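Local structure of putative NADP oxidoreductase BF3122 (Bacteroides fragilis, 3D1L) at the interface of chains A and B. The protein probably binds NADP through an N-terminal Rossmann-type domain and acts as an oxidoreductase, its substrate not being shown by the structure. Sequence-based numbering; all coordinates share one arbitrary frame. Chains: chain A/B, Putative NADP oxidoreductase BF3122.

The interface of chains A and B. Residues chain A 213-214, 217, 222; chain B 186, 189, 203, 210.
B:Asn186 reaches across to chain A with both ends of its side-chain amide. Its ND2 donates a hydrogen bond of 2.8 Å to the backbone O of A:Pro222, nearly straight (171° at H), the acceptor in the amide plane and the donor tilted from the carbonyl plane. OD1 meets a water at 2.7 Å that also contacts the backbone O of A:Thr213. CG of B:Asn186 lies anti to the backbone N (chi1 -176°), carrying the amide to these partners; the bond and the water bridge would favour this orientation.

Apolar packing lies beside these polar contacts. A:Pro222 sets its ring CG over one face of the B:Phe203 ring, 3.7 Å from its centroid, a CH-pi contact, while the same CG touches CB of B:Tyr189. The two methyls of A:Val217 come over the CD2 and CE2 rim of the B:Tyr189 ring from one side, the side chains crossing at about a right angle: CG2 lies 3.7 Å from CD2, and CG1 turns towards OD1 of B:Asn186. A:Ala214 CB packs on B:Ile210 CG2 at 3.8 Å. B:Ile210 CD1 rests over the rim of the tyrosine face that A:Val217 CG2 also approaches.

Helices 207-219 and 222-225 of chain A thus pack on helix 168-198 and the 203-210 stretch of chain B in a mainly helical, two-fold, possibly biological dimer interface. CE2 of B:Tyr189 lies 3.6 Å from A:Thr213 O, which sits in the ring plane.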
loop_
_atom_site.group_PDB
_atom_site.type_symbol
_atom_site.label_atom_id
_atom_site.label_comp_id
_atom_site.label_asym_id
_atom_site.label_seq_id
_atom_site.Cartn_x
_atom_site.Cartn_y
_atom_site.Cartn_z
ATOM N N THR A 213 0.892 -7.005 -0.408
ATOM C CA THR A 213 1.667 -5.753 -0.394
ATOM C C THR A 213 0.858 -4.627 0.214
ATOM O O THR A 213 1.383 -3.839 1.009
ATOM C CB THR A 213 2.187 -5.374 -1.841
ATOM O OG1 THR A 213 3.112 -6.371 -2.224
ATOM C CG2 THR A 213 2.917 -4.026 -1.882
ATOM N N ALA A 214 -0.425 -4.582 -0.121
ATOM C CA ALA A 214 -1.354 -3.595 0.423
ATOM C C ALA A 214 -1.698 -3.874 1.888
ATOM O O ALA A 214 -1.674 -2.950 2.713
ATOM C CB ALA A 214 -2.641 -3.579 -0.423
ATOM N N VAL A 217 0.948 -3.058 4.907
ATOM C CA VAL A 217 1.167 -1.716 5.452
ATOM C C VAL A 217 0.007 -1.195 6.345
ATOM O O VAL A 217 0.051 -0.071 6.832
ATOM C CB VAL A 217 1.634 -0.674 4.379
ATOM C CG1 VAL A 217 3.061 -1.025 3.865
ATOM C CG2 VAL A 217 0.624 -0.564 3.226
ATOM N N PRO A 222 5.491 1.479 5.890
ATOM C CA PRO A 222 6.100 1.164 4.605
ATOM C C PRO A 222 7.614 0.964 4.618
ATOM O O PRO A 222 8.119 0.085 3.885
ATOM C CB PRO A 222 5.712 2.365 3.746
ATOM C CG PRO A 222 4.376 2.717 4.226
ATOM C CD PRO A 222 4.483 2.558 5.749
ATOM N N ASN B 186 5.507 -0.896 -2.796
ATOM C CA ASN B 186 5.680 -0.524 -1.386
ATOM C C ASN B 186 6.507 0.756 -1.277
ATOM O O ASN B 186 6.228 1.596 -0.424
ATOM C CB ASN B 186 6.329 -1.659 -0.565
ATOM C CG ASN B 186 6.421 -1.313 0.902
ATOM O OD1 ASN B 186 5.449 -1.465 1.658
ATOM N ND2 ASN B 186 7.576 -0.807 1.312
ATOM N N TYR B 189 4.371 3.749 -1.475
ATOM C CA TYR B 189 3.769 3.950 -0.151
ATOM C C TYR B 189 4.735 4.657 0.769
ATOM O O TYR B 189 4.319 5.506 1.561
ATOM C CB TYR B 189 3.388 2.621 0.542
ATOM C CG TYR B 189 2.451 1.685 -0.210
ATOM C CD1 TYR B 189 1.626 2.135 -1.244
ATOM C CD2 TYR B 189 2.383 0.346 0.158
ATOM C CE1 TYR B 189 0.793 1.254 -1.919
ATOM C CE2 TYR B 189 1.546 -0.537 -0.475
ATOM C CZ TYR B 189 0.759 -0.095 -1.521
ATOM O OH TYR B 189 -0.059 -1.030 -2.136
ATOM N N PHE B 203 0.696 8.522 7.791
ATOM C CA PHE B 203 0.625 7.719 6.585
ATOM C C PHE B 203 -0.736 7.047 6.443
ATOM O O PHE B 203 -1.234 6.877 5.338
ATOM C CB PHE B 203 1.740 6.670 6.575
ATOM C CG PHE B 203 1.483 5.542 5.619
ATOM C CD1 PHE B 203 1.602 5.747 4.231
ATOM C CD2 PHE B 203 1.067 4.286 6.098
ATOM C CE1 PHE B 203 1.326 4.706 3.340
ATOM C CE2 PHE B 203 0.799 3.224 5.206
ATOM C CZ PHE B 203 0.922 3.441 3.830
ATOM N N ILE B 210 -5.037 2.896 -0.828
ATOM C CA ILE B 210 -4.147 1.744 -1.070
ATOM C C ILE B 210 -4.969 0.473 -1.313
ATOM O O ILE B 210 -4.693 -0.288 -2.258
ATOM C CB ILE B 210 -3.149 1.552 0.122
ATOM C CG1 ILE B 210 -2.063 2.632 0.055
ATOM C CG2 ILE B 210 -2.530 0.134 0.130
ATOM C CD1 ILE B 210 -1.103 2.637 1.196
HETATM O O HOH W 1 4.153 -3.770 1.405
#